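Local coordinates for putative transcriptional regulator protein, LacI family (Rhizobium etli, PDB 3MIZ) that probably acts as a LacI-family transcriptional repressor that binds cis-regulatory DNA, represented here by its periplasmic-binding-protein-like region, at residues I169-D174 and N181-A186; D151-T156 and N165-S170; V74-M79 and V84-G89; A50-G53 and R58-E61. All blocks are in the same frame, centred on the assembly; numbering follows the deposited sequence.

Interaction 1 (I169-D174 and N181-A186); sequences ISLGMD and NNYVFA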
loop_
_atom_site.group_PDB
_atom_site.type_symbol
_atom_site.label_atom_id
_atom_site.label_comp_id
_atom_site.label_asym_id
_atom_site.label_seq_id
_atom_site.Cartn_x
_atom_site.Cartn_y
_atom_site.Cartn_z
ATOM N N ILE A 169 -15.449 -13.765 -19.404
ATOM C CA ILE A 169 -15.588 -13.062 -18.138
ATOM C C ILE A 169 -15.576 -14.052 -16.985
ATOM O O ILE A 169 -16.284 -15.054 -17.008
ATOM C CB ILE A 169 -16.895 -12.236 -18.108
ATOM C CG1 ILE A 169 -16.925 -11.296 -19.314
ATOM C CG2 ILE A 169 -16.977 -11.428 -16.807
ATOM C CD1 ILE A 169 -18.203 -10.488 -19.468
ATOM N N SER A 170 -14.756 -13.778 -15.979
ATOM C CA SER A 170 -14.658 -14.668 -14.828
ATOM C C SER A 170 -14.417 -13.896 -13.544
ATOM O O SER A 170 -13.837 -12.814 -13.562
ATOM C CB SER A 170 -13.499 -15.653 -15.020
ATOM O OG SER A 170 -13.575 -16.321 -16.274
ATOM N N LEU A 171 -14.873 -14.453 -12.425
ATOM C CA LEU A 171 -14.630 -13.831 -11.133
ATOM C C LEU A 171 -13.202 -14.202 -10.771
ATOM O O LEU A 171 -12.723 -15.277 -11.145
ATOM C CB LEU A 171 -15.567 -14.394 -10.059
ATOM C CG LEU A 171 -17.031 -13.967 -10.089
ATOM C CD1 LEU A 171 -17.815 -14.770 -9.052
ATOM C CD2 LEU A 171 -17.126 -12.480 -9.808
ATOM N N GLY A 172 -12.520 -13.321 -10.051
ATOM C CA GLY A 172 -11.160 -13.613 -9.643
ATOM C C GLY A 172 -11.076 -13.709 -8.131
ATOM O O GLY A 172 -10.096 -14.198 -7.579
HETATM N N MSE A 173 -12.123 -13.251 -7.452
HETATM C CA MSE A 173 -12.128 -13.275 -6.001
HETATM C C MSE A 173 -13.513 -12.976 -5.467
HETATM O O MSE A 173 -14.384 -12.494 -6.192
HETATM C CB MSE A 173 -11.187 -12.207 -5.472
HETATM C CG MSE A 173 -11.719 -10.829 -5.775
HETATM SE SE MSE A 173 -10.582 -9.454 -5.113
HETATM C CE MSE A 173 -9.127 -9.628 -6.393
ATOM N N ASP A 174 -13.695 -13.240 -4.181
ATOM C CA ASP A 174 -14.958 -12.981 -3.510
ATOM C C ASP A 174 -14.730 -13.050 -2.011
ATOM O O ASP A 174 -13.698 -13.530 -1.556
ATOM C CB ASP A 174 -16.027 -13.990 -3.944
ATOM C CG ASP A 174 -15.592 -15.431 -3.753
ATOM O OD1 ASP A 174 -15.250 -15.814 -2.615
ATOM O OD2 ASP A 174 -15.607 -16.185 -4.745
ATOM N N ASN A 181 -11.242 -14.616 -0.780
ATOM C CA ASN A 181 -10.885 -15.954 -1.208
ATOM C C ASN A 181 -10.381 -15.507 -2.577
ATOM O O ASN A 181 -11.157 -15.025 -3.390
ATOM C CB ASN A 181 -12.167 -16.788 -1.296
ATOM C CG ASN A 181 -11.978 -18.101 -2.013
ATOM O OD1 ASN A 181 -10.871 -18.633 -2.110
ATOM N ND2 ASN A 181 -13.081 -18.649 -2.508
ATOM N N ASN A 182 -9.081 -15.626 -2.812
ATOM C CA ASN A 182 -8.499 -15.140 -4.059
ATOM C C ASN A 182 -7.992 -16.236 -5.000
ATOM O O ASN A 182 -7.123 -17.021 -4.642
ATOM C CB ASN A 182 -7.376 -14.160 -3.706
ATOM C CG ASN A 182 -6.780 -13.487 -4.923
ATOM O OD1 ASN A 182 -6.297 -14.158 -5.837
ATOM N ND2 ASN A 182 -6.804 -12.153 -4.940
ATOM N N TYR A 183 -8.541 -16.272 -6.212
ATOM C CA TYR A 183 -8.158 -17.287 -7.194
ATOM C C TYR A 183 -7.897 -16.694 -8.575
ATOM O O TYR A 183 -8.224 -17.310 -9.596
ATOM C CB TYR A 183 -9.255 -18.361 -7.299
ATOM C CG TYR A 183 -10.669 -17.815 -7.255
ATOM C CD1 TYR A 183 -11.293 -17.557 -6.036
ATOM C CD2 TYR A 183 -11.376 -17.528 -8.429
ATOM C CE1 TYR A 183 -12.584 -17.024 -5.978
ATOM C CE2 TYR A 183 -12.670 -16.996 -8.382
ATOM C CZ TYR A 183 -13.265 -16.745 -7.148
ATOM O OH TYR A 183 -14.537 -16.207 -7.075
ATOM N N VAL A 184 -7.295 -15.508 -8.607
ATOM C CA VAL A 184 -7.014 -14.833 -9.873
ATOM C C VAL A 184 -6.094 -15.666 -10.767
ATOM O O VAL A 184 -6.380 -15.860 -11.948
ATOM C CB VAL A 184 -6.365 -13.440 -9.639
ATOM C CG1 VAL A 184 -6.170 -12.733 -10.961
ATOM C CG2 VAL A 184 -7.252 -12.593 -8.715
ATOM N N PHE A 185 -4.996 -16.162 -10.203
ATOM C CA PHE A 185 -4.052 -16.971 -10.977
ATOM C C PHE A 185 -4.741 -18.175 -11.626
ATOM O O PHE A 185 -4.566 -18.440 -12.823
ATOM C CB PHE A 185 -2.919 -17.475 -10.077
ATOM C CG PHE A 185 -1.932 -18.364 -10.785
ATOM C CD1 PHE A 185 -0.956 -17.822 -11.620
ATOM C CD2 PHE A 185 -1.999 -19.749 -10.639
ATOM C CE1 PHE A 185 -0.064 -18.640 -12.298
ATOM C CE2 PHE A 185 -1.110 -20.582 -11.317
ATOM C CZ PHE A 185 -0.139 -20.027 -12.150
ATOM N N ALA A 186 -5.515 -18.904 -10.826
ATOM C CA ALA A 186 -6.216 -20.090 -11.309
ATOM C C ALA A 186 -7.245 -19.749 -12.376
ATOM O O ALA A 186 -7.404 -20.489 -13.347
ATOM C CB ALA A 186 -6.888 -20.822 -10.142
#

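Interaction 2 (D151-T156 and N165-S170); sequences DAFRRT and NDLSIS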
loop_
_atom_site.group_PDB
_atom_site.type_symbol
_atom_site.label_atom_id
_atom_site.label_comp_id
_atom_site.label_asym_id
_atom_site.label_seq_id
_atom_site.Cartn_x
_atom_site.Cartn_y
_atom_site.Cartn_z
ATOM N N ASP A 151 -19.738 -3.107 -15.958
ATOM C CA ASP A 151 -20.879 -2.602 -16.720
ATOM C C ASP A 151 -20.353 -1.925 -17.984
ATOM O O ASP A 151 -20.925 -2.067 -19.068
ATOM C CB ASP A 151 -21.672 -1.564 -15.925
ATOM C CG ASP A 151 -22.491 -2.167 -14.793
ATOM O OD1 ASP A 151 -22.794 -3.384 -14.818
ATOM O OD2 ASP A 151 -22.853 -1.395 -13.879
ATOM N N ALA A 152 -19.263 -1.180 -17.831
ATOM C CA ALA A 152 -18.661 -0.453 -18.948
ATOM C C ALA A 152 -18.107 -1.409 -19.987
ATOM O O ALA A 152 -18.299 -1.215 -21.182
ATOM C CB ALA A 152 -17.556 0.460 -18.450
ATOM N N PHE A 153 -17.411 -2.437 -19.524
ATOM C CA PHE A 153 -16.829 -3.424 -20.422
ATOM C C PHE A 153 -17.928 -4.078 -21.252
ATOM O O PHE A 153 -17.806 -4.209 -22.473
ATOM C CB PHE A 153 -16.082 -4.485 -19.611
ATOM C CG PHE A 153 -15.510 -5.597 -20.440
ATOM C CD1 PHE A 153 -14.530 -5.341 -21.393
ATOM C CD2 PHE A 153 -15.947 -6.906 -20.265
ATOM C CE1 PHE A 153 -13.989 -6.379 -22.160
ATOM C CE2 PHE A 153 -15.413 -7.947 -21.025
ATOM C CZ PHE A 153 -14.433 -7.682 -21.972
ATOM N N ARG A 154 -19.005 -4.479 -20.585
ATOM C CA ARG A 154 -20.120 -5.123 -21.267
ATOM C C ARG A 154 -20.762 -4.268 -22.350
ATOM O O ARG A 154 -20.929 -4.728 -23.475
ATOM C CB ARG A 154 -21.196 -5.547 -20.260
ATOM C CG ARG A 154 -20.842 -6.755 -19.410
ATOM C CD ARG A 154 -21.965 -7.037 -18.417
ATOM N NE ARG A 154 -21.645 -8.113 -17.482
ATOM C CZ ARG A 154 -21.578 -9.399 -17.808
ATOM N NH1 ARG A 154 -21.810 -9.783 -19.056
ATOM N NH2 ARG A 154 -21.283 -10.301 -16.883
ATOM N N ARG A 155 -21.134 -3.032 -22.030
ATOM C CA ARG A 155 -21.766 -2.186 -23.040
ATOM C C ARG A 155 -20.818 -1.663 -24.117
ATOM O O ARG A 155 -21.202 -1.571 -25.282
ATOM C CB ARG A 155 -22.478 -0.987 -22.412
ATOM C CG ARG A 155 -23.181 -0.121 -23.471
ATOM C CD ARG A 155 -23.810 1.129 -22.887
ATOM N NE ARG A 155 -24.293 2.050 -23.919
ATOM C CZ ARG A 155 -25.294 1.799 -24.761
ATOM N NH1 ARG A 155 -25.945 0.642 -24.716
ATOM N NH2 ARG A 155 -25.660 2.720 -25.642
ATOM N N THR A 156 -19.594 -1.311 -23.742
ATOM C CA THR A 156 -18.655 -0.793 -24.728
ATOM C C THR A 156 -18.384 -1.842 -25.787
ATOM O O THR A 156 -18.321 -1.531 -26.982
ATOM C CB THR A 156 -17.334 -0.363 -24.081
ATOM O OG1 THR A 156 -16.757 -1.471 -23.381
ATOM C CG2 THR A 156 -17.577 0.789 -23.118
ATOM N N ASN A 165 -20.347 -13.825 -26.659
ATOM C CA ASN A 165 -19.630 -15.023 -27.088
ATOM C C ASN A 165 -18.151 -14.770 -27.407
ATOM O O ASN A 165 -17.351 -15.708 -27.460
ATOM C CB ASN A 165 -20.329 -15.625 -28.308
ATOM C CG ASN A 165 -19.886 -17.043 -28.592
ATOM O OD1 ASN A 165 -18.771 -17.278 -29.055
ATOM N ND2 ASN A 165 -20.759 -18.001 -28.304
ATOM N N ASP A 166 -17.789 -13.508 -27.628
ATOM C CA ASP A 166 -16.404 -13.161 -27.928
ATOM C C ASP A 166 -15.664 -12.827 -26.638
ATOM O O ASP A 166 -14.440 -12.659 -26.634
ATOM C CB ASP A 166 -16.330 -11.955 -28.864
ATOM C CG ASP A 166 -17.032 -12.195 -30.184
ATOM O OD1 ASP A 166 -16.834 -13.281 -30.772
ATOM O OD2 ASP A 166 -17.773 -11.293 -30.631
ATOM N N LEU A 167 -16.410 -12.734 -25.542
ATOM C CA LEU A 167 -15.812 -12.398 -24.259
ATOM C C LEU A 167 -15.593 -13.592 -23.335
ATOM O O LEU A 167 -16.267 -14.618 -23.435
ATOM C CB LEU A 167 -16.673 -11.362 -23.525
ATOM C CG LEU A 167 -17.022 -9.990 -24.124
ATOM C CD1 LEU A 167 -15.929 -9.511 -25.073
ATOM C CD2 LEU A 167 -18.339 -10.079 -24.843
ATOM N N SER A 168 -14.625 -13.439 -22.438
ATOM C CA SER A 168 -14.307 -14.446 -21.436
ATOM C C SER A 168 -14.329 -13.685 -20.118
ATOM O O SER A 168 -13.352 -13.029 -19.762
ATOM C CB SER A 168 -12.911 -15.041 -21.656
ATOM O OG SER A 168 -12.900 -16.006 -22.693
ATOM N N ILE A 169 -15.449 -13.765 -19.404
ATOM C CA ILE A 169 -15.588 -13.062 -18.138
ATOM C C ILE A 169 -15.576 -14.052 -16.985
ATOM O O ILE A 169 -16.284 -15.054 -17.008
ATOM C CB ILE A 169 -16.895 -12.236 -18.108
ATOM C CG1 ILE A 169 -16.925 -11.296 -19.314
ATOM C CG2 ILE A 169 -16.977 -11.428 -16.807
ATOM C CD1 ILE A 169 -18.203 -10.488 -19.468
ATOM N N SER A 170 -14.756 -13.778 -15.979
ATOM C CA SER A 170 -14.658 -14.668 -14.828
ATOM C C SER A 170 -14.417 -13.896 -13.544
ATOM O O SER A 170 -13.837 -12.814 -13.562
ATOM C CB SER A 170 -13.499 -15.653 -15.020
ATOM O OG SER A 170 -13.575 -16.321 -16.274
#

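Interaction 3 (V74-M79 and V84-G89); sequences VLYVTM and VDPESG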
loop_
_atom_site.group_PDB
_atom_site.type_symbol
_atom_site.label_atom_id
_atom_site.label_comp_id
_atom_site.label_asym_id
_atom_site.label_seq_id
_atom_site.Cartn_x
_atom_site.Cartn_y
_atom_site.Cartn_z
ATOM N N VAL A 74 -14.570 18.728 7.603
ATOM C CA VAL A 74 -14.260 17.305 7.497
ATOM C C VAL A 74 -14.244 16.805 6.060
ATOM O O VAL A 74 -15.093 17.169 5.248
ATOM C CB VAL A 74 -15.297 16.431 8.263
ATOM C CG1 VAL A 74 -15.128 14.947 7.884
ATOM C CG2 VAL A 74 -15.130 16.598 9.749
ATOM N N LEU A 75 -13.257 15.978 5.749
ATOM C CA LEU A 75 -13.190 15.360 4.441
ATOM C C LEU A 75 -13.508 13.904 4.750
ATOM O O LEU A 75 -12.742 13.213 5.416
ATOM C CB LEU A 75 -11.794 15.516 3.841
ATOM C CG LEU A 75 -11.507 16.978 3.489
ATOM C CD1 LEU A 75 -10.033 17.171 3.201
ATOM C CD2 LEU A 75 -12.365 17.377 2.287
ATOM N N TYR A 76 -14.681 13.468 4.312
ATOM C CA TYR A 76 -15.146 12.106 4.527
ATOM C C TYR A 76 -14.600 11.301 3.361
ATOM O O TYR A 76 -15.093 11.418 2.240
ATOM C CB TYR A 76 -16.668 12.086 4.495
ATOM C CG TYR A 76 -17.260 10.863 5.109
ATOM C CD1 TYR A 76 -17.387 10.761 6.494
ATOM C CD2 TYR A 76 -17.720 9.810 4.316
ATOM C CE1 TYR A 76 -17.962 9.656 7.080
ATOM C CE2 TYR A 76 -18.300 8.691 4.897
ATOM C CZ TYR A 76 -18.419 8.625 6.285
ATOM O OH TYR A 76 -19.007 7.535 6.885
ATOM N N VAL A 77 -13.595 10.476 3.631
ATOM C CA VAL A 77 -12.944 9.703 2.584
ATOM C C VAL A 77 -13.060 8.193 2.758
ATOM O O VAL A 77 -12.746 7.643 3.815
ATOM C CB VAL A 77 -11.437 10.072 2.521
ATOM C CG1 VAL A 77 -10.757 9.353 1.362
ATOM C CG2 VAL A 77 -11.280 11.575 2.411
ATOM N N THR A 78 -13.514 7.518 1.713
ATOM C CA THR A 78 -13.621 6.066 1.774
ATOM C C THR A 78 -12.458 5.469 0.983
ATOM O O THR A 78 -12.010 6.052 -0.010
ATOM C CB THR A 78 -14.971 5.582 1.203
ATOM O OG1 THR A 78 -15.179 6.133 -0.104
ATOM C CG2 THR A 78 -16.114 6.034 2.117
HETATM N N MSE A 79 -11.958 4.319 1.428
HETATM C CA MSE A 79 -10.843 3.666 0.743
HETATM C C MSE A 79 -11.236 3.218 -0.663
HETATM O O MSE A 79 -10.428 3.274 -1.593
HETATM C CB MSE A 79 -10.347 2.479 1.568
HETATM C CG MSE A 79 -9.581 2.893 2.807
HETATM SE SE MSE A 79 -8.013 3.948 2.341
HETATM C CE MSE A 79 -8.687 5.746 2.678
ATOM N N VAL A 84 -22.873 6.011 0.736
ATOM C CA VAL A 84 -23.173 5.935 2.157
ATOM C C VAL A 84 -23.387 7.297 2.790
ATOM O O VAL A 84 -22.768 8.291 2.390
ATOM C CB VAL A 84 -22.032 5.218 2.916
ATOM C CG1 VAL A 84 -20.707 5.917 2.646
ATOM C CG2 VAL A 84 -22.317 5.203 4.418
ATOM N N ASP A 85 -24.294 7.338 3.761
ATOM C CA ASP A 85 -24.574 8.562 4.499
ATOM C C ASP A 85 -23.681 8.545 5.728
ATOM O O ASP A 85 -23.633 7.551 6.456
ATOM C CB ASP A 85 -26.035 8.602 4.959
ATOM C CG ASP A 85 -26.948 9.276 3.960
ATOM O OD1 ASP A 85 -26.534 9.488 2.797
ATOM O OD2 ASP A 85 -28.096 9.593 4.342
ATOM N N PRO A 86 -22.947 9.636 5.977
ATOM C CA PRO A 86 -22.100 9.597 7.174
ATOM C C PRO A 86 -22.990 9.461 8.414
ATOM O O PRO A 86 -24.137 9.905 8.408
ATOM C CB PRO A 86 -21.380 10.943 7.141
ATOM C CG PRO A 86 -21.334 11.282 5.661
ATOM C CD PRO A 86 -22.717 10.861 5.192
ATOM N N GLU A 87 -22.460 8.830 9.455
ATOM C CA GLU A 87 -23.179 8.656 10.716
ATOM C C GLU A 87 -22.592 9.651 11.719
ATOM O O GLU A 87 -21.742 9.290 12.532
ATOM C CB GLU A 87 -22.993 7.227 11.229
ATOM C CG GLU A 87 -23.826 6.194 10.493
ATOM C CD GLU A 87 -25.305 6.327 10.808
ATOM O OE1 GLU A 87 -25.677 6.102 11.981
ATOM O OE2 GLU A 87 -26.091 6.664 9.892
ATOM N N SER A 88 -23.051 10.899 11.649
ATOM C CA SER A 88 -22.557 11.966 12.519
ATOM C C SER A 88 -23.412 12.285 13.748
ATOM O O SER A 88 -23.133 13.245 14.470
ATOM C CB SER A 88 -22.377 13.244 11.703
ATOM O OG SER A 88 -23.584 13.590 11.047
ATOM N N GLY A 89 -24.448 11.493 13.993
ATOM C CA GLY A 89 -25.294 11.768 15.142
ATOM C C GLY A 89 -25.882 13.164 15.049
ATOM O O GLY A 89 -26.539 13.490 14.063
HETATM O O HOH W 1 -21.474 5.917 7.654
#

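Interaction 4 (A50-G53 and R58-E61); sequences ANTG and REVE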
loop_
_atom_site.group_PDB
_atom_site.type_symbol
_atom_site.label_atom_id
_atom_site.label_comp_id
_atom_site.label_asym_id
_atom_site.label_seq_id
_atom_site.Cartn_x
_atom_site.Cartn_y
_atom_site.Cartn_z
ATOM N N ALA A 50 -8.742 10.306 11.345
ATOM C CA ALA A 50 -9.392 9.359 12.255
ATOM C C ALA A 50 -10.011 8.253 11.396
ATOM O O ALA A 50 -10.637 8.538 10.383
ATOM C CB ALA A 50 -10.473 10.057 13.075
ATOM N N ASN A 51 -9.838 7.003 11.813
ATOM C CA ASN A 51 -10.351 5.848 11.073
ATOM C C ASN A 51 -11.498 5.182 11.837
ATOM O O ASN A 51 -11.377 4.924 13.029
ATOM C CB ASN A 51 -9.216 4.840 10.858
ATOM C CG ASN A 51 -9.513 3.838 9.744
ATOM O OD1 ASN A 51 -9.829 4.221 8.617
ATOM N ND2 ASN A 51 -9.392 2.551 10.053
ATOM N N THR A 52 -12.595 4.902 11.139
ATOM C CA THR A 52 -13.774 4.278 11.742
ATOM C C THR A 52 -13.690 2.749 11.728
ATOM O O THR A 52 -14.346 2.073 12.526
ATOM C CB THR A 52 -15.062 4.652 10.978
ATOM O OG1 THR A 52 -15.047 4.003 9.701
ATOM C CG2 THR A 52 -15.169 6.151 10.777
ATOM N N GLY A 53 -12.895 2.206 10.812
ATOM C CA GLY A 53 -12.779 0.761 10.715
ATOM C C GLY A 53 -14.093 0.180 10.216
ATOM O O GLY A 53 -14.322 -1.032 10.278
ATOM N N ARG A 58 -18.253 3.745 16.335
ATOM C CA ARG A 58 -17.021 4.510 16.463
ATOM C C ARG A 58 -17.083 5.792 15.643
ATOM O O ARG A 58 -16.531 6.810 16.051
ATOM C CB ARG A 58 -15.815 3.679 16.018
ATOM C CG ARG A 58 -15.635 2.375 16.761
ATOM C CD ARG A 58 -14.216 1.856 16.598
ATOM N NE ARG A 58 -14.147 0.426 16.859
ATOM C CZ ARG A 58 -14.152 -0.508 15.915
ATOM N NH1 ARG A 58 -14.212 -0.166 14.635
ATOM N NH2 ARG A 58 -14.106 -1.789 16.252
ATOM N N GLU A 59 -17.749 5.749 14.489
ATOM C CA GLU A 59 -17.859 6.941 13.655
ATOM C C GLU A 59 -18.594 8.054 14.385
ATOM O O GLU A 59 -18.164 9.207 14.380
ATOM C CB GLU A 59 -18.605 6.657 12.343
ATOM C CG GLU A 59 -18.623 7.884 11.426
ATOM C CD GLU A 59 -19.377 7.670 10.129
ATOM O OE1 GLU A 59 -19.559 6.507 9.720
ATOM O OE2 GLU A 59 -19.774 8.675 9.507
ATOM N N VAL A 60 -19.719 7.709 15.002
ATOM C CA VAL A 60 -20.496 8.701 15.727
ATOM C C VAL A 60 -19.599 9.397 16.740
ATOM O O VAL A 60 -19.586 10.625 16.844
ATOM C CB VAL A 60 -21.683 8.046 16.463
ATOM C CG1 VAL A 60 -22.432 9.092 17.288
ATOM C CG2 VAL A 60 -22.620 7.399 15.449
ATOM N N GLU A 61 -18.850 8.591 17.481
ATOM C CA GLU A 61 -17.928 9.080 18.496
ATOM C C GLU A 61 -16.839 9.965 17.881
ATOM O O GLU A 61 -16.397 10.940 18.496
ATOM C CB GLU A 61 -17.305 7.880 19.220
ATOM C CG GLU A 61 -16.068 8.174 20.047
ATOM C CD GLU A 61 -15.572 6.942 20.788
ATOM O OE1 GLU A 61 -15.463 5.869 20.154
ATOM O OE2 GLU A 61 -15.285 7.042 22.003
#

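Interaction 1 (I169-D174 and N181-A186)
D174 OD2 accepts a short hydrogen bond from Y183 OH (2.6 Å); the hydroxyl arrives 35° out of the carboxylate plane, while OD2 itself lies in the plane of the tyrosine ring, at its edge. Y183 reaches this point by folding back over the opposite strand: with chi1 at 40°, CG sits between the backbone N and the carbonyl carbon, and one ring face rests on backbone. G172 O lies over the ring centre, 3.6 Å above the plane, and M173 CA makes an off-centre CH-pi contact. The same G172 O accepts from Y183 N at 2.9 Å. Two further backbone bonds, N181 N to D174 O (2.8 Å) and D174 N to N181 O (3.2 Å), define D174 and N181 as an antiparallel hydrogen-bonded pair, beside the non-hydrogen-bonded pair M173 and N182. N182 OD1 accepts from V184 N, two residues on, in an Asx turn, the N-H pointing almost straight at it (176°) but from above the amide plane; it also bonds Q211. The beta hairpin of strands 167-174 and 181-182 thus edges the mixed sheet: strand 134-138 lies along 167-174, helix 184-192 follows 181-182, and helix 206-217 packs on M173 and V184.

Interaction 2 (D151-T156 and N165-S170)
The chi1 torsions of F153 and I169 bring the key groups together. At 177°, that of F153 swings the ring away from the side of its own N and out from the helix toward the strand; that of I169, at -55°, sets CG1 opposite the carbonyl carbon and holds CD1 out toward R154. R154, extended from CG to NE, brings its guanidinium beneath this methyl, the two side chains crossing at a slant. F153 reaches toward the strand while L167 and I169 reach back toward the helix, overlapping it at its end. The far end of the ring does the touching: F153 CZ is 3.9 Å from L167 CD1, and F153 CE2 is 4.1 Å from I169 CG1, which lies at the ring edge, near its plane. I169 therefore meets the phenylalanine with its CG1 methylene and the arginine with its terminal methyl. CD1 stands over one guanidinium face, 3.5 Å above the plane and displaced toward the rim, with R154 NH1 as its nearest atom at 3.7 Å. The methyl covers a flat face while the N-H groups point outward in the plane, and R154 NH1 forms a salt bridge with E164, in the loop before the strand. The axes of the short segments approach to 11.3 Å at 164°, close to antiparallel, as expected for the helix and second strand of a beta-alpha-beta unit. That unit comprises strand 134-138, helix 144-160 and strand 167-174; F153 also packs against I134 and its ring meets that of Y136, while T123 of helix 115-127 touches it as well.

Interaction 3 (V74-M79 and V84-G89)
V84 meets Y76 through one methyl, CG1, which lies near the plane of the tyrosine ring at its edge, 4.3 Å from CE2. Next along the loop, D85 turns its CB away from the strand, and its OD2 bonds T104, but its backbone contributes: a water accepts from Y76 OH at 3.0 Å and donates to D85 O at 3.0 Å, bridging phenol and main chain. P86 supplies the principal packing. Its CG stands 3.8 Å from the Y76 ring centroid and only 3° off the normal, so this is a CH-pi contact squarely over the face, while P86 CB approaches Y76 CE1 to 3.7 Å. A chi1 of -162° presents the ring to the proline, carrying it off the strand toward the loop. At E87 the backbone N bonds E59 OE2 of helix 56-68. That oxygen lies near enough for a weak bond with the Y76 hydroxyl, so it and the water would compete for the single phenol proton. The loop leading from strand 81-83 to strand 95-97 is in this way laid over strand 73-78 of the parallel sheet, with W63 of helix 56-68 also touching P86. The chemistry divides cleanly: P86 and V84 pack carbon against the face and edge of the ring, whereas its hydroxyl forms the polar end, joined through the water to D85 O.

Interaction 4 (A50-G53 and R58-E61)
The turn from strand 46-51 into helix 56-68, a strand-to-helix connection of the parallel sheet, is closed by T52 and the first turns of the helix. R58 NH1 donates to T52 O at 3.1 Å. The bond is bent, 139° at the hydrogen, although the oxygen lies exactly in the guanidinium plane, at its edge; seen from the carbonyl, the donor is tilted 27° from the plane. R58 gets there on a chain extended from CG to NE, which carries NH1 to the T52 carbonyl, just beyond the end of strand 46-51. G53 lies beside the same nitrogen, its CA 4.3 Å from R58 NH1. The second link is apolar: T52 CG2 meets E59 CB at 3.8 Å and E59 CG at 3.9 Å, the two side chains lying side by side and pointing the same way. The same T52 rotamer (chi1 70°) turns OG1 to G54 N, within the connection, and leaves CG2 facing E59. In the fold, such strand-to-helix turns begin a beta-alpha-beta crossover, and strand 46-51 is outermost in the sheet within this chain, with strand 15-20 as its neighbour. E59 continues beyond the threonine in an extended chain, its OE2 bonding W63 NE1. On the dimer side, R58 packs on N41 of the second subunit and A50 on L48 of the second subunit.

From the N terminus, interaction 4 comes first, closing the short turn between strand 46-51 and helix 56-68. Interaction 3 follows in series, folding the loop of 84-89 back on strand 73-78 of the same parallel sheet; the two touch, their centres about 9 Å apart, through E59. Interactions 2 and 1 belong to the other sheet: interaction 2 closes the return from helix 144-160 into strand 167-174, and interaction 1 then closes the hairpin at that strand's far end, the two sharing I169 and S170. None nests in another; interaction 1 opens on the stretch where interaction 2 ends. Interactions 2 and 3 lie on opposite sides of the chain's centre, centres about 33 Å apart.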